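Local coordinates for protein superoxide reductase (Giardia intestinalis, PDB 4D7P) that probably reduces superoxide to hydrogen peroxide at a mononuclear non-haem iron centre, at residues 42-53 with 65-76; 87-95 with 103-111. All coordinates share one frame; numbering follows the deposited sequence.

Contact 1. Residues 42-53 with 65-76; sequences ATEKHYIGTIRL and ELGCQQIWPGLG. With FE (Fe (III) ion), chain B.
Antiparallel strand pairing joins Gly49-Leu53 to Leu66-Ile71 in the hairpin of strands 48-57 and 63-71, and beyond its end the loops holding Tyr47 and Pro73 pack together. Ile51 and Gln69 form a hydrogen-bonded pair, Ile51 N reaching Gln69 O at 2.9 Å and Gln69 N returning to Ile51 O. Gly49 O accepts Ile71 N, and past that bond water 3 bridges Ile48 O and Ile71 O, donating to both. At the other end Leu66 and Gly67 both face Leu53, a classic beta bulge: Leu66 N gives its hydrogen to Leu53 O at 2.8 Å, while Leu53 N turns to Gly67 O. Leu53 CD2 rests against Leu66 CD1.

Arg52, Cys68 and Thr50 share one face of the four-stranded sheet of the immunoglobulin-like sandwich. The Arg52 chain lies with CG 3.5 Å from Cys68 SG, then bends at chi3 (91°) to bring its guanidinium to Glu65. Arg52 NE meets Glu65 OE1 at 2.6 Å in a salt bridge, approaching from above the carboxylate plane; the two flat groups stand almost perpendicular, and a weak second bond from NH2 uses the same oxygen. Glu65 OE2 is taken by Trp72 of the second subunit, whose strand also continues the sheet beyond residues 67-71.

Pro73 CG sits 3.5 Å from the centroid of the Tyr47 ring, straight over one face in a CH-pi contact. Tyr47 CG lies between its own N and carbonyl carbon (chi1 54°), bringing the ring alongside the proline. Ala42 O receives a CA-H...O contact from Gly74, and water 1 links that oxygen to Gly74 O. From the same loop, His46 NE2 binds the iron at 2.1 Å, joining His19, His40, His102 and Cys99.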
loop_
_atom_site.group_PDB
_atom_site.type_symbol
_atom_site.label_atom_id
_atom_site.label_comp_id
_atom_site.label_asym_id
_atom_site.label_seq_id
_atom_site.Cartn_x
_atom_site.Cartn_y
_atom_site.Cartn_z
ATOM N N ALA A 42 -9.800 15.144 -6.635
ATOM C CA ALA A 42 -8.515 14.763 -6.080
ATOM C C ALA A 42 -8.004 15.908 -5.220
ATOM O O ALA A 42 -7.279 16.797 -5.691
ATOM C CB ALA A 42 -7.529 14.429 -7.189
ATOM N N THR A 43 -8.425 15.904 -3.960
ATOM C CA THR A 43 -8.028 16.931 -3.005
ATOM C C THR A 43 -7.632 16.282 -1.692
ATOM O O THR A 43 -7.870 15.084 -1.492
ATOM C CB THR A 43 -9.167 17.945 -2.729
ATOM O OG1 THR A 43 -10.199 17.297 -1.977
ATOM C CG2 THR A 43 -9.756 18.480 -4.036
ATOM N N GLU A 44 -7.054 17.075 -0.791
ATOM C CA GLU A 44 -6.614 16.571 0.501
ATOM C C GLU A 44 -7.780 16.141 1.375
ATOM O O GLU A 44 -7.615 15.306 2.270
ATOM C CB GLU A 44 -5.779 17.619 1.223
ATOM C CG GLU A 44 -4.522 17.963 0.469
ATOM C CD GLU A 44 -3.615 18.897 1.231
ATOM O OE1 GLU A 44 -4.125 19.673 2.074
ATOM O OE2 GLU A 44 -2.387 18.851 0.988
ATOM N N LYS A 45 -8.956 16.705 1.118
ATOM C CA LYS A 45 -10.124 16.394 1.936
ATOM C C LYS A 45 -11.150 15.528 1.195
ATOM O O LYS A 45 -12.072 14.984 1.812
ATOM C CB LYS A 45 -10.785 17.683 2.437
ATOM C CG LYS A 45 -9.930 18.479 3.419
ATOM C CD LYS A 45 -10.624 19.783 3.834
ATOM C CE LYS A 45 -9.686 20.652 4.644
ATOM N NZ LYS A 45 -9.182 19.951 5.864
ATOM N N HIS A 46 -10.987 15.383 -0.120
ATOM C CA HIS A 46 -11.861 14.498 -0.898
ATOM C C HIS A 46 -11.058 13.788 -1.981
ATOM O O HIS A 46 -10.529 14.427 -2.903
ATOM C CB HIS A 46 -13.023 15.270 -1.532
ATOM C CG HIS A 46 -14.037 14.388 -2.211
ATOM N ND1 HIS A 46 -14.907 14.857 -3.171
ATOM C CD2 HIS A 46 -14.309 13.070 -2.067
ATOM C CE1 HIS A 46 -15.684 13.867 -3.580
ATOM N NE2 HIS A 46 -15.337 12.770 -2.934
ATOM N N TYR A 47 -10.963 12.470 -1.871
ATOM C CA TYR A 47 -10.064 11.722 -2.736
ATOM C C TYR A 47 -10.484 10.269 -2.895
ATOM O O TYR A 47 -11.131 9.702 -2.017
ATOM C CB TYR A 47 -8.641 11.790 -2.180
ATOM C CG TYR A 47 -8.508 11.334 -0.722
ATOM C CD1 TYR A 47 -8.250 10.007 -0.420
ATOM C CD2 TYR A 47 -8.623 12.234 0.335
ATOM C CE1 TYR A 47 -8.114 9.580 0.887
ATOM C CE2 TYR A 47 -8.487 11.808 1.675
ATOM C CZ TYR A 47 -8.229 10.468 1.928
ATOM O OH TYR A 47 -8.080 9.994 3.221
ATOM N N ILE A 48 -10.139 9.680 -4.032
ATOM C CA ILE A 48 -10.134 8.235 -4.131
ATOM C C ILE A 48 -8.710 7.817 -3.807
ATOM O O ILE A 48 -7.752 8.179 -4.504
ATOM C CB ILE A 48 -10.585 7.729 -5.508
ATOM C CG1 ILE A 48 -12.111 7.820 -5.595
ATOM C CG2 ILE A 48 -10.139 6.282 -5.730
ATOM C CD1 ILE A 48 -12.643 7.633 -7.011
ATOM N N GLY A 49 -8.581 7.102 -2.698
ATOM C CA GLY A 49 -7.287 6.787 -2.137
ATOM C C GLY A 49 -6.693 5.531 -2.721
ATOM O O GLY A 49 -5.465 5.424 -2.856
ATOM N N THR A 50 -7.543 4.563 -3.059
ATOM C CA THR A 50 -7.035 3.323 -3.641
ATOM C C THR A 50 -7.895 2.843 -4.782
ATOM O O THR A 50 -9.102 3.057 -4.801
ATOM C CB THR A 50 -6.943 2.149 -2.609
ATOM O OG1 THR A 50 -8.247 1.870 -2.072
ATOM C CG2 THR A 50 -5.952 2.460 -1.476
ATOM N N ILE A 51 -7.251 2.176 -5.727
ATOM C CA ILE A 51 -7.938 1.482 -6.793
ATOM C C ILE A 51 -7.360 0.084 -6.751
ATOM O O ILE A 51 -6.155 -0.099 -6.964
ATOM C CB ILE A 51 -7.712 2.140 -8.160
ATOM C CG1 ILE A 51 -8.365 3.528 -8.217
ATOM C CG2 ILE A 51 -8.235 1.253 -9.266
ATOM C CD1 ILE A 51 -7.934 4.335 -9.432
ATOM N N ARG A 52 -8.187 -0.893 -6.400
ATOM C CA ARG A 52 -7.733 -2.277 -6.343
ATOM C C ARG A 52 -8.325 -3.060 -7.480
ATOM O O ARG A 52 -9.463 -2.805 -7.870
ATOM C CB ARG A 52 -8.124 -2.927 -5.016
ATOM C CG ARG A 52 -7.404 -2.348 -3.837
ATOM C CD ARG A 52 -8.238 -2.423 -2.589
ATOM N NE ARG A 52 -8.014 -3.655 -1.848
ATOM C CZ ARG A 52 -8.889 -4.151 -0.979
ATOM N NH1 ARG A 52 -10.034 -3.509 -0.778
ATOM N NH2 ARG A 52 -8.642 -5.284 -0.325
ATOM N N LEU A 53 -7.555 -4.018 -7.994
ATOM C CA LEU A 53 -8.027 -4.929 -9.025
ATOM C C LEU A 53 -7.999 -6.360 -8.504
ATOM O O LEU A 53 -6.978 -6.828 -7.998
ATOM C CB LEU A 53 -7.181 -4.818 -10.307
ATOM C CG LEU A 53 -7.704 -5.645 -11.490
ATOM C CD1 LEU A 53 -9.094 -5.159 -11.894
ATOM C CD2 LEU A 53 -6.755 -5.611 -12.699
ATOM N N GLU A 65 -6.909 -10.653 -4.915
ATOM C CA GLU A 65 -6.423 -9.303 -5.170
ATOM C C GLU A 65 -5.131 -9.370 -5.952
ATOM O O GLU A 65 -4.162 -9.995 -5.526
ATOM C CB GLU A 65 -6.209 -8.511 -3.880
ATOM C CG GLU A 65 -5.928 -7.035 -4.171
ATOM C CD GLU A 65 -5.668 -6.216 -2.925
ATOM O OE1 GLU A 65 -6.631 -5.861 -2.221
ATOM O OE2 GLU A 65 -4.495 -5.921 -2.648
ATOM N N LEU A 66 -5.128 -8.738 -7.113
ATOM C CA LEU A 66 -3.955 -8.750 -7.965
ATOM C C LEU A 66 -3.005 -7.646 -7.573
ATOM O O LEU A 66 -1.783 -7.813 -7.663
ATOM C CB LEU A 66 -4.357 -8.611 -9.435
ATOM C CG LEU A 66 -5.475 -9.574 -9.856
ATOM C CD1 LEU A 66 -5.846 -9.315 -11.294
ATOM C CD2 LEU A 66 -5.039 -11.024 -9.657
ATOM N N GLY A 67 -3.561 -6.515 -7.142
ATOM C CA GLY A 67 -2.737 -5.400 -6.701
ATOM C C GLY A 67 -3.566 -4.199 -6.283
ATOM O O GLY A 67 -4.794 -4.239 -6.345
ATOM N N CYS A 68 -2.894 -3.136 -5.850
ATOM C CA CYS A 68 -3.568 -1.982 -5.273
ATOM C C CYS A 68 -2.801 -0.721 -5.575
ATOM O O CYS A 68 -1.656 -0.568 -5.125
ATOM C CB CYS A 68 -3.727 -2.138 -3.755
ATOM S SG CYS A 68 -4.440 -0.677 -2.891
ATOM N N GLN A 69 -3.427 0.172 -6.340
ATOM C CA GLN A 69 -2.895 1.503 -6.589
ATOM C C GLN A 69 -3.310 2.437 -5.465
ATOM O O GLN A 69 -4.488 2.786 -5.330
ATOM C CB GLN A 69 -3.384 2.071 -7.923
ATOM C CG GLN A 69 -2.933 3.517 -8.197
ATOM C CD GLN A 69 -1.428 3.624 -8.416
ATOM O OE1 GLN A 69 -0.919 3.215 -9.451
ATOM N NE2 GLN A 69 -0.712 4.182 -7.438
ATOM N N GLN A 70 -2.332 2.850 -4.670
ATOM C CA GLN A 70 -2.564 3.839 -3.634
ATOM C C GLN A 70 -2.143 5.229 -4.132
ATOM O O GLN A 70 -1.120 5.390 -4.817
ATOM C CB GLN A 70 -1.822 3.433 -2.354
ATOM C CG GLN A 70 -2.096 4.344 -1.154
ATOM C CD GLN A 70 -1.101 5.484 -1.089
ATOM O OE1 GLN A 70 0.052 5.315 -1.463
ATOM N NE2 GLN A 70 -1.546 6.655 -0.642
ATOM N N ILE A 71 -2.967 6.228 -3.834
ATOM C CA ILE A 71 -2.735 7.586 -4.320
ATOM C C ILE A 71 -2.828 8.576 -3.169
ATOM O O ILE A 71 -3.798 8.583 -2.427
ATOM C CB ILE A 71 -3.756 7.978 -5.398
ATOM C CG1 ILE A 71 -3.784 6.916 -6.501
ATOM C CG2 ILE A 71 -3.444 9.363 -5.968
ATOM C CD1 ILE A 71 -5.011 6.990 -7.379
ATOM N N TRP A 72 -1.816 9.410 -3.012
ATOM C CA TRP A 72 -1.848 10.376 -1.926
ATOM C C TRP A 72 -2.850 11.478 -2.242
ATOM O O TRP A 72 -2.886 11.992 -3.357
ATOM C CB TRP A 72 -0.446 10.932 -1.662
ATOM C CG TRP A 72 0.445 9.865 -1.066
ATOM C CD1 TRP A 72 1.487 9.234 -1.670
ATOM C CD2 TRP A 72 0.320 9.279 0.244
ATOM N NE1 TRP A 72 2.037 8.296 -0.813
ATOM C CE2 TRP A 72 1.333 8.303 0.362
ATOM C CE3 TRP A 72 -0.549 9.492 1.326
ATOM C CZ2 TRP A 72 1.496 7.534 1.526
ATOM C CZ3 TRP A 72 -0.384 8.738 2.472
ATOM C CH2 TRP A 72 0.627 7.766 2.563
ATOM N N PRO A 73 -3.689 11.819 -1.258
ATOM C CA PRO A 73 -4.772 12.792 -1.461
ATOM C C PRO A 73 -4.309 14.077 -2.154
ATOM O O PRO A 73 -3.386 14.747 -1.694
ATOM C CB PRO A 73 -5.255 13.067 -0.037
ATOM C CG PRO A 73 -4.972 11.783 0.692
ATOM C CD PRO A 73 -3.671 11.288 0.118
ATOM N N GLY A 74 -4.939 14.385 -3.284
ATOM C CA GLY A 74 -4.689 15.615 -4.004
ATOM C C GLY A 74 -3.366 15.667 -4.749
ATOM O O GLY A 74 -3.025 16.698 -5.322
ATOM N N LEU A 75 -2.618 14.569 -4.749
ATOM C CA LEU A 75 -1.340 14.539 -5.458
ATOM C C LEU A 75 -1.445 13.813 -6.796
ATOM O O LEU A 75 -0.614 14.005 -7.695
ATOM C CB LEU A 75 -0.269 13.891 -4.596
ATOM C CG LEU A 75 -0.010 14.658 -3.302
ATOM C CD1 LEU A 75 1.205 14.117 -2.563
ATOM C CD2 LEU A 75 0.141 16.150 -3.603
ATOM N N GLY A 76 -2.462 12.970 -6.918
ATOM C CA GLY A 76 -2.707 12.253 -8.150
ATOM C C GLY A 76 -4.192 12.051 -8.341
ATOM O O GLY A 76 -4.961 11.990 -7.373
HETATM FE FE FE B . -16.155 10.953 -3.617
HETATM O O HOH W 1 -4.910 18.725 -5.957
HETATM O O HOH W 2 -1.959 17.510 -1.480
HETATM O O HOH W 3 -5.972 9.935 -3.396
#

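Contact 2. Residues 87-95 with 103-111; sequences LEKYKGLLA and GCWENYMEL
The C-terminal beta hairpin pairs strand 90-99 with the last strand, 103-110. Leu93 and Met109 exchange two backbone hydrogen bonds, Leu93 N to Met109 O and Met109 N to Leu93 O, both 2.8 Å; Ala95 and Asn107 repeat the pattern. Near the chain end Leu111 N donates to Lys91 O at 2.9 Å.

On the face of Leu94 and Tyr108, the phenol lies along the neighbouring backbone. With CG anti to the Tyr108 nitrogen (chi1 -178°), its ring extends past Leu93 O until OH comes 3.2 Å from Gly92 CA; the missing side chain at Gly92 leaves the hydroxyl its place. Leu94 CB meets the edge of this ring, while Leu94 CD1 reaches across to Glu106 CB at 3.7 Å. The side chain of the C-terminal Leu111 leans over the start of the other segment: its CD1 touches Leu87 CD1 at 3.6 Å and also approaches Tyr90 CB, and its CD2 faces Leu93 CG.

Strand 48-57 flanks strand 90-99 on its other edge, bonding to Gly92 and Leu94 through Ile56 and Phe54, whereas Met23 of strand 21-26, in the second sheet, packs against Ala95 and Met109.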
loop_
_atom_site.group_PDB
_atom_site.type_symbol
_atom_site.label_atom_id
_atom_site.label_comp_id
_atom_site.label_asym_id
_atom_site.label_seq_id
_atom_site.Cartn_x
_atom_site.Cartn_y
_atom_site.Cartn_z
ATOM N N LEU A 87 -4.032 -14.485 -17.503
ATOM C CA LEU A 87 -5.415 -13.984 -17.489
ATOM C C LEU A 87 -6.448 -15.090 -17.684
ATOM O O LEU A 87 -7.568 -15.013 -17.159
ATOM C CB LEU A 87 -5.614 -12.911 -18.565
ATOM C CG LEU A 87 -7.006 -12.260 -18.656
ATOM C CD1 LEU A 87 -7.313 -11.434 -17.422
ATOM C CD2 LEU A 87 -7.162 -11.399 -19.915
ATOM N N GLU A 88 -6.067 -16.126 -18.428
ATOM C CA GLU A 88 -6.987 -17.209 -18.750
ATOM C C GLU A 88 -7.429 -17.938 -17.481
ATOM O O GLU A 88 -8.411 -18.677 -17.483
ATOM C CB GLU A 88 -6.344 -18.188 -19.745
ATOM C CG GLU A 88 -5.131 -18.952 -19.213
ATOM C CD GLU A 88 -3.827 -18.169 -19.322
ATOM O OE1 GLU A 88 -3.841 -17.054 -19.894
ATOM O OE2 GLU A 88 -2.788 -18.677 -18.832
ATOM N N LYS A 89 -6.709 -17.703 -16.390
ATOM C CA LYS A 89 -7.005 -18.385 -15.144
ATOM C C LYS A 89 -8.231 -17.800 -14.448
ATOM O O LYS A 89 -8.742 -18.392 -13.499
ATOM C CB LYS A 89 -5.787 -18.341 -14.212
ATOM C CG LYS A 89 -4.594 -19.181 -14.713
ATOM C CD LYS A 89 -3.463 -19.250 -13.685
ATOM C CE LYS A 89 -2.267 -20.041 -14.215
ATOM N NZ LYS A 89 -1.229 -20.269 -13.166
ATOM N N TYR A 90 -8.714 -16.651 -14.923
ATOM C CA TYR A 90 -9.826 -15.969 -14.263
ATOM C C TYR A 90 -11.073 -15.932 -15.128
ATOM O O TYR A 90 -10.986 -15.960 -16.355
ATOM C CB TYR A 90 -9.430 -14.532 -13.879
ATOM C CG TYR A 90 -8.157 -14.453 -13.068
ATOM C CD1 TYR A 90 -8.180 -14.578 -11.682
ATOM C CD2 TYR A 90 -6.926 -14.270 -13.692
ATOM C CE1 TYR A 90 -7.015 -14.515 -10.938
ATOM C CE2 TYR A 90 -5.757 -14.201 -12.958
ATOM C CZ TYR A 90 -5.806 -14.323 -11.581
ATOM O OH TYR A 90 -4.636 -14.250 -10.857
ATOM N N LYS A 91 -12.232 -15.842 -14.485
ATOM C CA LYS A 91 -13.496 -15.753 -15.207
ATOM C C LYS A 91 -14.031 -14.323 -15.237
ATOM O O LYS A 91 -14.934 -14.002 -16.011
ATOM C CB LYS A 91 -14.533 -16.696 -14.590
ATOM C CG LYS A 91 -14.792 -16.520 -13.104
ATOM C CD LYS A 91 -15.464 -17.775 -12.548
ATOM C CE LYS A 91 -15.760 -17.663 -11.059
ATOM N NZ LYS A 91 -16.153 -18.972 -10.450
ATOM N N GLY A 92 -13.460 -13.466 -14.397
ATOM C CA GLY A 92 -13.850 -12.068 -14.359
ATOM C C GLY A 92 -12.851 -11.206 -13.604
ATOM O O GLY A 92 -12.044 -11.724 -12.829
ATOM N N LEU A 93 -12.906 -9.896 -13.841
ATOM C CA LEU A 93 -12.108 -8.913 -13.103
ATOM C C LEU A 93 -13.024 -7.980 -12.318
ATOM O O LEU A 93 -14.076 -7.554 -12.813
ATOM C CB LEU A 93 -11.233 -8.082 -14.047
ATOM C CG LEU A 93 -10.308 -8.851 -14.972
ATOM C CD1 LEU A 93 -9.558 -7.887 -15.892
ATOM C CD2 LEU A 93 -9.350 -9.656 -14.114
ATOM N N LEU A 94 -12.608 -7.655 -11.104
ATOM C CA LEU A 94 -13.373 -6.775 -10.232
ATOM C C LEU A 94 -12.499 -5.605 -9.817
ATOM O O LEU A 94 -11.487 -5.798 -9.147
ATOM C CB LEU A 94 -13.873 -7.530 -8.988
ATOM C CG LEU A 94 -14.547 -6.677 -7.909
ATOM C CD1 LEU A 94 -15.893 -6.139 -8.399
ATOM C CD2 LEU A 94 -14.692 -7.439 -6.596
ATOM N N ALA A 95 -12.876 -4.398 -10.230
ATOM C CA ALA A 95 -12.152 -3.198 -9.815
ATOM C C ALA A 95 -12.897 -2.561 -8.656
ATOM O O ALA A 95 -14.128 -2.539 -8.645
ATOM C CB ALA A 95 -12.006 -2.205 -10.990
ATOM N N GLY A 103 -17.131 6.145 0.213
ATOM C CA GLY A 103 -17.028 4.703 0.341
ATOM C C GLY A 103 -16.546 3.995 -0.907
ATOM O O GLY A 103 -15.956 4.617 -1.799
ATOM N N CYS A 104 -16.799 2.687 -0.970
ATOM C CA CYS A 104 -16.267 1.834 -2.039
ATOM C C CYS A 104 -17.211 1.715 -3.218
ATOM O O CYS A 104 -18.421 1.651 -3.044
ATOM C CB CYS A 104 -15.955 0.433 -1.500
ATOM S SG CYS A 104 -14.611 0.400 -0.267
ATOM N N TRP A 105 -16.654 1.686 -4.424
ATOM C CA TRP A 105 -17.459 1.530 -5.633
ATOM C C TRP A 105 -16.815 0.498 -6.528
ATOM O O TRP A 105 -15.633 0.601 -6.849
ATOM C CB TRP A 105 -17.600 2.861 -6.357
ATOM C CG TRP A 105 -18.338 3.867 -5.554
ATOM C CD1 TRP A 105 -17.861 4.582 -4.488
ATOM C CD2 TRP A 105 -19.692 4.280 -5.740
ATOM N NE1 TRP A 105 -18.842 5.414 -4.000
ATOM C CE2 TRP A 105 -19.978 5.247 -4.752
ATOM C CE3 TRP A 105 -20.694 3.929 -6.652
ATOM C CZ2 TRP A 105 -21.228 5.864 -4.642
ATOM C CZ3 TRP A 105 -21.935 4.540 -6.543
ATOM C CH2 TRP A 105 -22.190 5.498 -5.547
ATOM N N GLU A 106 -17.570 -0.517 -6.915
ATOM C CA GLU A 106 -16.962 -1.578 -7.687
ATOM C C GLU A 106 -17.509 -1.679 -9.103
ATOM O O GLU A 106 -18.508 -1.062 -9.460
ATOM C CB GLU A 106 -17.110 -2.914 -6.963
ATOM C CG GLU A 106 -18.523 -3.348 -6.703
ATOM C CD GLU A 106 -18.589 -4.561 -5.795
ATOM O OE1 GLU A 106 -17.564 -4.888 -5.157
ATOM O OE2 GLU A 106 -19.668 -5.188 -5.721
ATOM N N ASN A 107 -16.808 -2.452 -9.917
ATOM C CA ASN A 107 -17.189 -2.671 -11.297
ATOM C C ASN A 107 -16.673 -4.031 -11.706
ATOM O O ASN A 107 -15.488 -4.320 -11.559
ATOM C CB ASN A 107 -16.633 -1.573 -12.210
ATOM C CG ASN A 107 -17.113 -1.715 -13.645
ATOM O OD1 ASN A 107 -18.009 -2.510 -13.931
ATOM N ND2 ASN A 107 -16.523 -0.946 -14.552
ATOM N N TYR A 108 -17.570 -4.879 -12.191
ATOM C CA TYR A 108 -17.198 -6.230 -12.573
ATOM C C TYR A 108 -17.153 -6.350 -14.076
ATOM O O TYR A 108 -18.046 -5.858 -14.767
ATOM C CB TYR A 108 -18.179 -7.257 -12.010
ATOM C CG TYR A 108 -17.819 -8.692 -12.340
ATOM C CD1 TYR A 108 -16.735 -9.311 -11.729
ATOM C CD2 TYR A 108 -18.568 -9.432 -13.251
ATOM C CE1 TYR A 108 -16.402 -10.628 -12.015
ATOM C CE2 TYR A 108 -18.244 -10.749 -13.543
ATOM C CZ TYR A 108 -17.159 -11.342 -12.924
ATOM O OH TYR A 108 -16.823 -12.650 -13.207
ATOM N N MET A 109 -16.107 -6.992 -14.580
ATOM C CA MET A 109 -16.041 -7.307 -15.996
ATOM C C MET A 109 -15.978 -8.813 -16.165
ATOM O O MET A 109 -15.095 -9.471 -15.615
ATOM C CB MET A 109 -14.835 -6.641 -16.650
ATOM C CG MET A 109 -14.612 -7.060 -18.086
ATOM S SD MET A 109 -13.065 -6.398 -18.698
ATOM C CE MET A 109 -13.474 -4.656 -18.670
ATOM N N GLU A 110 -16.931 -9.365 -16.907
ATOM C CA GLU A 110 -16.919 -10.789 -17.206
ATOM C C GLU A 110 -15.918 -11.070 -18.319
ATOM O O GLU A 110 -15.931 -10.400 -19.346
ATOM C CB GLU A 110 -18.317 -11.263 -17.603
ATOM C CG GLU A 110 -18.485 -12.776 -17.636
ATOM C CD GLU A 110 -19.899 -13.205 -18.025
ATOM O OE1 GLU A 110 -20.868 -12.510 -17.644
ATOM O OE2 GLU A 110 -20.039 -14.239 -18.712
ATOM N N LEU A 111 -15.047 -12.053 -18.113
ATOM C CA LEU A 111 -14.071 -12.413 -19.136
ATOM C C LEU A 111 -14.642 -13.469 -20.078
ATOM O O LEU A 111 -14.234 -13.571 -21.233
ATOM C CB LEU A 111 -12.786 -12.931 -18.501
ATOM C CG LEU A 111 -12.002 -11.933 -17.650
ATOM C CD1 LEU A 111 -10.693 -12.550 -17.188
ATOM C CD2 LEU A 111 -11.746 -10.673 -18.451
ATOM O OXT LEU A 111 -15.515 -14.250 -19.700
#

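Overall arrangement
Contacts 1 and 2 are successive hairpins of one four-stranded antiparallel sheet, with centres about 18 Å apart on opposite sides of the chain's centre. Strands 48-57 and 90-99 are neighbours in it, so 63-71 and 103-110 become its outer strands within the chain. The hairpins meet where Leu66 CD2 packs on Tyr90 OH at 3.5 Å and Leu53 CD1 on Leu94 O at 3.7 Å. Only contact 1 supplies an iron ligand, His46; contact 2 comes near through Trp105, whose side chain is about 6 Å from the metal and stacks on the ligand His19. Cys99, at the end of strand 90-99, and His102, in the turn before strand 103-110, are ligands too.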